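Local coordinates for polyporopepsin (Irpex lacteus, PDB 1WKR), which is an aspartic endopeptidase of the pepsin family that clots milk and cleaves proteins with broad specificity, at residues 5-8 and 13-16; 37-42 and 96-101; 147-152 and 332-337. All blocks are in the same frame, centred on the assembly; numbering follows the deposited sequence.

Contact 1: 5-8 and 13-16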
loop_
_atom_site.group_PDB
_atom_site.type_symbol
_atom_site.label_atom_id
_atom_site.label_comp_id
_atom_site.label_asym_id
_atom_site.label_seq_id
_atom_site.Cartn_x
_atom_site.Cartn_y
_atom_site.Cartn_z
ATOM N N VAL A 5 10.892 -11.517 0.873
ATOM C CA VAL A 5 10.375 -11.936 -0.426
ATOM C C VAL A 5 10.501 -10.808 -1.393
ATOM O O VAL A 5 10.196 -9.638 -1.026
ATOM C CB VAL A 5 8.976 -12.508 -0.380
ATOM C CG1 VAL A 5 8.037 -11.561 0.076
ATOM C CG2 VAL A 5 8.522 -13.050 -1.609
ATOM N N PRO A 6 10.948 -10.985 -2.609
ATOM C CA PRO A 6 10.990 -9.864 -3.622
ATOM C C PRO A 6 9.588 -9.492 -3.987
ATOM O O PRO A 6 8.660 -10.263 -3.899
ATOM C CB PRO A 6 11.721 -10.517 -4.823
ATOM C CG PRO A 6 12.297 -11.748 -4.309
ATOM C CD PRO A 6 11.476 -12.269 -3.190
ATOM N N ALA A 7 9.449 -8.243 -4.424
ATOM C CA ALA A 7 8.131 -7.722 -4.857
ATOM C C ALA A 7 8.337 -6.971 -6.187
ATOM O O ALA A 7 9.362 -6.332 -6.434
ATOM C CB ALA A 7 7.578 -6.765 -3.781
ATOM N N THR A 8 7.321 -7.059 -7.013
ATOM C CA THR A 8 7.371 -6.540 -8.358
ATOM C C THR A 8 6.440 -5.347 -8.526
ATOM O O THR A 8 5.272 -5.396 -8.180
ATOM C CB THR A 8 6.971 -7.616 -9.362
ATOM O OG1 THR A 8 7.934 -8.685 -9.255
ATOM C CG2 THR A 8 7.071 -7.165 -10.772
ATOM N N ASP A 13 0.359 -0.988 -8.600
ATOM C CA ASP A 13 0.423 -1.813 -7.373
ATOM C C ASP A 13 1.723 -2.557 -7.384
ATOM O O ASP A 13 2.434 -2.553 -8.410
ATOM C CB ASP A 13 -0.808 -2.765 -7.287
ATOM C CG ASP A 13 -0.928 -3.642 -8.512
ATOM O OD1 ASP A 13 -0.045 -4.393 -8.818
ATOM O OD2 ASP A 13 -2.068 -3.579 -9.132
ATOM N N TYR A 14 2.055 -3.186 -6.259
ATOM C CA TYR A 14 3.133 -4.177 -6.181
ATOM C C TYR A 14 2.517 -5.544 -5.906
ATOM O O TYR A 14 1.508 -5.647 -5.188
ATOM C CB TYR A 14 4.084 -3.874 -4.981
ATOM C CG TYR A 14 5.289 -3.044 -5.381
ATOM C CD1 TYR A 14 5.201 -1.638 -5.464
ATOM C CD2 TYR A 14 6.513 -3.647 -5.616
ATOM C CE1 TYR A 14 6.342 -0.877 -5.824
ATOM C CE2 TYR A 14 7.632 -2.906 -5.923
ATOM C CZ TYR A 14 7.546 -1.521 -5.999
ATOM O OH TYR A 14 8.660 -0.777 -6.300
ATOM N N VAL A 15 3.170 -6.585 -6.454
ATOM C CA VAL A 15 2.777 -7.956 -6.180
ATOM C C VAL A 15 3.937 -8.731 -5.655
ATOM O O VAL A 15 5.113 -8.408 -5.806
ATOM C CB VAL A 15 2.268 -8.664 -7.448
ATOM C CG1 VAL A 15 0.914 -8.062 -7.833
ATOM C CG2 VAL A 15 3.269 -8.595 -8.610
ATOM N N VAL A 16 3.607 -9.837 -4.961
ATOM C CA VAL A 16 4.573 -10.842 -4.542
ATOM C C VAL A 16 4.013 -12.188 -4.972
ATOM O O VAL A 16 2.826 -12.436 -5.007
ATOM C CB VAL A 16 4.863 -10.853 -3.021
ATOM C CG1 VAL A 16 5.598 -9.620 -2.581
ATOM C CG2 VAL A 16 3.559 -10.983 -2.228
#
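Thr8 and Val15 form an antiparallel hydrogen-bonded pair. Thr8 N donates to Val15 O at 2.9 Å, nearly straight at 169°. Val15 N returns a bond to Thr8 O at 3.0 Å. Their side chains lie on one face, where Thr8 CB meets Val15 CG2 at 3.9 Å. Ala7 and Val16 lie on the other face, with Ala7 CB 3.7 Å from Val16 CG1. Val16 CG1 is anti to its carbonyl carbon (chi1 -68°) and also lies 4.1 Å from Val5 CG1. The Tyr14 ring comes up beside Ala7, with Tyr14 CD2 3.8 Å from Ala7 CB. Thr8 O approaches the same ring obliquely, 3.3 Å from Tyr14 CD2. Thr8 O is also met by Tyr14 CA, a C-H...O contact of 3.2 Å. The segments lie on the two strands, 3-9 and 14-20, of a beta hairpin at the N-terminal end of a pepsin-like fold. Strand 155-162 pairs with the far edge of strand 3-9, and strand 25-32 with strand 14-20. Thr8 OG1 bonds Thr156 OG1. Tyr14 OH bonds Asn157 OD1 and the backbone N of Glu148, and its ring stacks on Phe147. A phenylalanine in place of Tyr14 would probably keep the ring packing but leave Asn157 and the Glu148 amide without their shared hydroxyl partner. Asp13 OD1 takes a bond from Gln10 NE2, which belongs to the connecting turn.

Contact 2: 37-42 and 96-101. With SO4 (sulfate ion), chain G.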
loop_
_atom_site.group_PDB
_atom_site.type_symbol
_atom_site.label_atom_id
_atom_site.label_comp_id
_atom_site.label_asym_id
_atom_site.label_seq_id
_atom_site.Cartn_x
_atom_site.Cartn_y
_atom_site.Cartn_z
ATOM N N ASN A 37 -7.379 -9.069 4.500
ATOM C CA ASN A 37 -7.807 -10.405 4.069
ATOM C C ASN A 37 -6.902 -10.834 2.956
ATOM O O ASN A 37 -6.718 -10.124 1.945
ATOM C CB ASN A 37 -9.250 -10.340 3.519
ATOM C CG ASN A 37 -10.268 -10.118 4.589
ATOM O OD1 ASN A 37 -10.339 -9.043 5.216
ATOM N ND2 ASN A 37 -11.088 -11.150 4.928
ATOM N N THR A 38 -6.258 -12.000 3.124
ATOM C CA THR A 38 -5.462 -12.621 2.050
ATOM C C THR A 38 -6.371 -13.497 1.226
ATOM O O THR A 38 -7.057 -14.351 1.828
ATOM C CB THR A 38 -4.270 -13.372 2.627
ATOM O OG1 THR A 38 -3.342 -12.405 3.144
ATOM C CG2 THR A 38 -3.543 -14.190 1.562
ATOM N N TRP A 39 -6.449 -13.272 -0.072
ATOM C CA TRP A 39 -7.373 -14.054 -0.916
ATOM C C TRP A 39 -6.825 -14.185 -2.276
ATOM O O TRP A 39 -5.970 -13.422 -2.757
ATOM C CB TRP A 39 -8.754 -13.363 -0.923
ATOM C CG TRP A 39 -8.801 -12.001 -1.581
ATOM C CD1 TRP A 39 -8.640 -10.792 -0.994
ATOM C CD2 TRP A 39 -9.095 -11.754 -2.979
ATOM N NE1 TRP A 39 -8.793 -9.776 -1.926
ATOM C CE2 TRP A 39 -9.118 -10.340 -3.148
ATOM C CE3 TRP A 39 -9.380 -12.569 -4.065
ATOM C CZ2 TRP A 39 -9.363 -9.733 -4.362
ATOM C CZ3 TRP A 39 -9.633 -11.973 -5.293
ATOM C CH2 TRP A 39 -9.661 -10.553 -5.444
ATOM N N LEU A 40 -7.373 -15.181 -2.982
ATOM C CA LEU A 40 -6.980 -15.488 -4.355
ATOM C C LEU A 40 -8.249 -15.890 -5.148
ATOM O O LEU A 40 -9.337 -16.019 -4.579
ATOM C CB LEU A 40 -5.887 -16.594 -4.397
ATOM C CG LEU A 40 -6.253 -17.914 -3.739
ATOM C CD1 LEU A 40 -7.089 -18.855 -4.664
ATOM C CD2 LEU A 40 -4.953 -18.627 -3.357
ATOM N N GLY A 41 -8.082 -16.053 -6.452
ATOM C CA GLY A 41 -9.216 -16.497 -7.308
ATOM C C GLY A 41 -9.557 -15.463 -8.310
ATOM O O GLY A 41 -10.532 -15.697 -9.106
ATOM N N ALA A 42 -8.920 -14.288 -8.376
ATOM C CA ALA A 42 -9.202 -13.306 -9.434
ATOM C C ALA A 42 -8.681 -13.704 -10.745
ATOM O O ALA A 42 -9.058 -13.065 -11.815
ATOM C CB ALA A 42 -8.648 -11.909 -9.033
ATOM N N SER A 96 -14.087 -7.689 -8.611
ATOM C CA SER A 96 -14.005 -6.504 -9.526
ATOM C C SER A 96 -12.838 -5.638 -9.052
ATOM O O SER A 96 -12.730 -5.361 -7.875
ATOM C CB SER A 96 -15.291 -5.761 -9.466
ATOM O OG SER A 96 -16.416 -6.556 -9.829
ATOM N N GLY A 97 -12.097 -5.117 -10.021
ATOM C CA GLY A 97 -11.010 -4.157 -9.706
ATOM C C GLY A 97 -9.605 -4.777 -9.643
ATOM O O GLY A 97 -8.623 -4.108 -9.285
ATOM N N PHE A 98 -9.473 -6.050 -9.987
ATOM C CA PHE A 98 -8.229 -6.840 -9.772
ATOM C C PHE A 98 -7.520 -7.257 -11.027
ATOM O O PHE A 98 -6.768 -8.208 -11.007
ATOM C CB PHE A 98 -8.540 -7.975 -8.822
ATOM C CG PHE A 98 -8.838 -7.397 -7.496
ATOM C CD1 PHE A 98 -7.790 -6.904 -6.660
ATOM C CD2 PHE A 98 -10.178 -7.226 -6.975
ATOM C CE1 PHE A 98 -8.055 -6.242 -5.474
ATOM C CE2 PHE A 98 -10.407 -6.615 -5.803
ATOM C CZ PHE A 98 -9.368 -6.131 -5.064
ATOM N N ASP A 99 -7.712 -6.507 -12.111
ATOM C CA ASP A 99 -6.879 -6.796 -13.301
ATOM C C ASP A 99 -5.395 -6.799 -12.930
ATOM O O ASP A 99 -4.889 -5.942 -12.137
ATOM C CB ASP A 99 -7.134 -5.728 -14.369
ATOM C CG ASP A 99 -8.468 -5.988 -15.069
ATOM O OD1 ASP A 99 -9.066 -7.040 -14.879
ATOM O OD2 ASP A 99 -8.834 -5.030 -15.932
ATOM N N GLY A 100 -4.703 -7.826 -13.480
ATOM C CA GLY A 100 -3.249 -7.906 -13.299
ATOM C C GLY A 100 -2.775 -8.701 -12.067
ATOM O O GLY A 100 -1.579 -8.805 -11.900
ATOM N N VAL A 101 -3.739 -9.180 -11.215
ATOM C CA VAL A 101 -3.359 -9.919 -9.998
ATOM C C VAL A 101 -4.322 -11.087 -9.776
ATOM O O VAL A 101 -5.411 -11.177 -10.287
ATOM C CB VAL A 101 -3.339 -8.981 -8.783
ATOM C CG1 VAL A 101 -2.378 -7.764 -9.005
ATOM C CG2 VAL A 101 -4.690 -8.526 -8.334
HETATM S S SO4 G . -13.417 -5.887 -13.476
HETATM O O1 SO4 G . -15.011 -5.433 -13.203
HETATM O O2 SO4 G . -13.344 -5.841 -15.143
HETATM O O3 SO4 G . -12.427 -4.887 -12.913
HETATM O O4 SO4 G . -13.084 -7.477 -13.176
HETATM O O HOH W 1 -7.333 -10.802 -12.386
#
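At the substrate cleft of this pepsin-like protease, Phe98 packs on a modified side chain of the bound peptide inhibitor, and Trp39 meets its ring edge-on. The pair is an edge-to-face stack, with ring planes at 89° and centroids of the Trp39 six-membered ring and the Phe98 ring 4.8 Å apart. Trp39 presents the outer edge of its six-membered ring. Its CZ2 stands 3.5 Å above the Phe98 plane, over the ring centre, and is 3.6 Å from Phe98 CE2. Trp39 CG lies between the backbone N and the carbonyl carbon (chi1 66°), which swings the indole toward Phe98. Beside this pair, Ala42 CB touches Phe98 CB at 3.9 Å and Val101 O at 3.5 Å. Phe98 to Val101 is a type II turn, closed by Val101 N to Phe98 O at 3.2 Å. A water hydrogen-bonds Ala42 O and Val101 O, each at 2.9 Å. A sulfate, probably from the crystallisation liquor, takes a bond from Gly97 N. Phe98 also meets Tyr63 edge-to-face. Phe68 stacks on Trp39. Strand 39-40 runs between strands 82-96 and 103-106, and the loop after strand 82-96, holding Gly97 to Val101, leads to strand 103-106.

Contact 3: 147-152 and 332-337. With SO4 (sulfate ion), chain I.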
loop_
_atom_site.group_PDB
_atom_site.type_symbol
_atom_site.label_atom_id
_atom_site.label_comp_id
_atom_site.label_asym_id
_atom_site.label_seq_id
_atom_site.Cartn_x
_atom_site.Cartn_y
_atom_site.Cartn_z
ATOM N N PHE A 147 9.792 -0.240 -1.551
ATOM C CA PHE A 147 9.421 0.062 -2.941
ATOM C C PHE A 147 10.457 0.997 -3.517
ATOM O O PHE A 147 11.208 1.649 -2.790
ATOM C CB PHE A 147 8.026 0.697 -3.010
ATOM C CG PHE A 147 6.845 -0.186 -2.637
ATOM C CD1 PHE A 147 6.946 -1.521 -2.436
ATOM C CD2 PHE A 147 5.597 0.397 -2.594
ATOM C CE1 PHE A 147 5.812 -2.309 -2.181
ATOM C CE2 PHE A 147 4.438 -0.355 -2.317
ATOM C CZ PHE A 147 4.573 -1.716 -2.125
ATOM N N GLU A 148 10.537 1.057 -4.851
ATOM C CA GLU A 148 11.476 1.928 -5.537
ATOM C C GLU A 148 10.832 2.488 -6.778
ATOM O O GLU A 148 9.930 1.846 -7.356
ATOM C CB GLU A 148 12.729 1.126 -5.946
ATOM C CG GLU A 148 13.507 0.618 -4.778
ATOM C CD GLU A 148 14.733 -0.203 -5.162
ATOM O OE1 GLU A 148 15.012 -0.407 -6.388
ATOM O OE2 GLU A 148 15.406 -0.637 -4.169
ATOM N N PRO A 149 11.278 3.656 -7.258
ATOM C CA PRO A 149 10.732 4.164 -8.539
ATOM C C PRO A 149 11.045 3.194 -9.673
ATOM O O PRO A 149 11.950 2.375 -9.590
ATOM C CB PRO A 149 11.511 5.487 -8.728
ATOM C CG PRO A 149 11.994 5.843 -7.345
ATOM C CD PRO A 149 12.354 4.513 -6.711
ATOM N N THR A 150 10.269 3.342 -10.731
ATOM C CA THR A 150 10.421 2.433 -11.869
ATOM C C THR A 150 10.406 3.217 -13.217
ATOM O O THR A 150 9.809 4.288 -13.300
ATOM C CB THR A 150 9.362 1.429 -11.792
ATOM O OG1 THR A 150 9.651 0.407 -12.808
ATOM C CG2 THR A 150 7.964 1.951 -12.121
ATOM N N THR A 151 11.069 2.600 -14.192
ATOM C CA THR A 151 10.996 3.079 -15.626
ATOM C C THR A 151 10.701 1.853 -16.442
ATOM O O THR A 151 10.918 1.965 -17.719
ATOM C CB THR A 151 12.332 3.688 -16.083
ATOM O OG1 THR A 151 13.362 2.758 -15.933
ATOM C CG2 THR A 151 12.692 4.960 -15.228
ATOM N N SER A 152 10.208 0.793 -15.921
ATOM C CA SER A 152 9.756 -0.401 -16.775
ATOM C C SER A 152 8.439 -0.708 -16.402
ATOM O O SER A 152 7.778 -0.396 -15.402
ATOM C CB SER A 152 10.796 -1.537 -16.498
ATOM O OG SER A 152 12.032 -1.208 -16.992
ATOM N N THR A 332 15.523 6.761 1.471
ATOM C CA THR A 332 16.243 5.689 0.750
ATOM C C THR A 332 17.200 6.362 -0.239
ATOM O O THR A 332 17.141 7.581 -0.489
ATOM C CB THR A 332 15.281 4.753 0.013
ATOM O OG1 THR A 332 14.895 5.409 -1.222
ATOM C CG2 THR A 332 14.011 4.465 0.807
ATOM N N SER A 333 18.004 5.525 -0.863
ATOM C CA SER A 333 18.885 6.036 -1.927
ATOM C C SER A 333 18.085 6.545 -3.105
ATOM O O SER A 333 18.698 7.235 -3.961
ATOM C CB SER A 333 19.821 4.939 -2.371
ATOM O OG SER A 333 19.097 3.896 -3.070
ATOM N N PHE A 334 16.801 6.285 -3.226
ATOM C CA PHE A 334 15.967 6.762 -4.350
ATOM C C PHE A 334 15.090 7.936 -3.920
ATOM O O PHE A 334 14.363 8.438 -4.803
ATOM C CB PHE A 334 15.094 5.600 -4.871
ATOM C CG PHE A 334 15.896 4.496 -5.441
ATOM C CD1 PHE A 334 16.310 4.577 -6.755
ATOM C CD2 PHE A 334 16.214 3.350 -4.721
ATOM C CE1 PHE A 334 17.120 3.491 -7.337
ATOM C CE2 PHE A 334 16.977 2.323 -5.274
ATOM C CZ PHE A 334 17.443 2.424 -6.524
ATOM N N THR A 335 15.105 8.415 -2.681
ATOM C CA THR A 335 14.231 9.516 -2.344
ATOM C C THR A 335 14.437 10.690 -3.293
ATOM O O THR A 335 13.468 11.323 -3.743
ATOM C CB THR A 335 14.496 9.956 -0.906
ATOM O OG1 THR A 335 14.245 8.831 -0.028
ATOM C CG2 THR A 335 13.582 11.110 -0.477
ATOM N N THR A 336 15.667 10.993 -3.626
ATOM C CA THR A 336 15.990 12.125 -4.507
ATOM C C THR A 336 16.185 11.688 -5.970
ATOM O O THR A 336 16.736 12.525 -6.745
ATOM C CB THR A 336 17.244 12.899 -3.991
ATOM O OG1 THR A 336 18.308 12.009 -4.003
ATOM C CG2 THR A 336 17.021 13.433 -2.574
ATOM N N ALA A 337 15.707 10.559 -6.398
ATOM C CA ALA A 337 15.826 10.175 -7.790
ATOM C C ALA A 337 15.122 11.143 -8.700
ATOM O O ALA A 337 14.173 11.854 -8.348
ATOM C CB ALA A 337 15.250 8.783 -8.001
HETATM S S SO4 I . 21.371 11.970 -2.184
HETATM O O1 SO4 I . 21.989 11.980 -0.652
HETATM O O2 SO4 I . 20.457 10.577 -2.330
HETATM O O3 SO4 I . 20.474 13.275 -2.403
HETATM O O4 SO4 I . 22.380 11.761 -3.293
HETATM O O HOH W 2 13.003 3.979 -2.590
#
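The Phe334 ring turns one face to Glu148. Glu148 CB is over that face but more distant, and the touching is done further along the chain. Glu148 CG is 3.8 Å from Phe334 CD2. The carboxylate lies beyond the CE2 margin, on the side of the ring that faces Glu148, with Glu148 CD 3.4 Å from Phe334 CE2. Its plane is tilted 33° from that of the ring. Glu148 is extended beyond CG (chi2 179°), and this carries the acid group past the CE2 edge atom. OE1 and OE2 of Glu148 are each 3.5 Å from Phe334 CE2. Pro149 approaches the base of the ring obliquely. Pro149 CD is 3.5 Å from Phe334 CB, and Pro149 CG lies 4.4 Å from Ala337 CB.

The contact joins the loop between strands 142-146 and 155-162 to the tail after strand 326-331. Two type I turns, Thr332 to Thr335 and Phe334 to Ala337, fold the tail. Thr332 OG1 accepts from Phe334 N in an ST turn. Thr335 OG1 accepts from Thr332 N and is also bonded to Arg315 O. One water bridges the loops. It donates to Phe147 O at 2.9 Å and bonds Thr332 OG1 at 2.7 Å. A sulfate, probably from the crystallisation liquor, takes a bond from Thr336 OG1.

The direct contact thus combines hydrocarbon packing by Pro149 with a carboxylate at the ring margin, and a polar link runs through the water. The acid's negative charge stays off the centre of the electron-rich face. The weakly positive C-H rim near CE2 may favour it modestly, while Pro149 adds apolar packing.

Overall arrangement
Contact 1 stands between the other two and touches both. Its centre is about 14 Å from that of contact 2 and about 15 Å from that of contact 3. Val15 CG1 packs on Val101 CG1 at 3.5 Å, joining the hairpin to the cleft loop. Tyr14 ties the hairpin to the loop of contact 3. Contacts 2 and 3 do not touch, and their nearest atoms are about 11 Å apart. The side chain of Asp32, an active-site residue, is about 7 Å from that of Phe98, where the peptide inhibitor packs, and about 8 Å from that of Asp13. The side chain of Asp212, the other active-site residue, is about 9 Å from that of Asp13. Contact 3 is away from this pair.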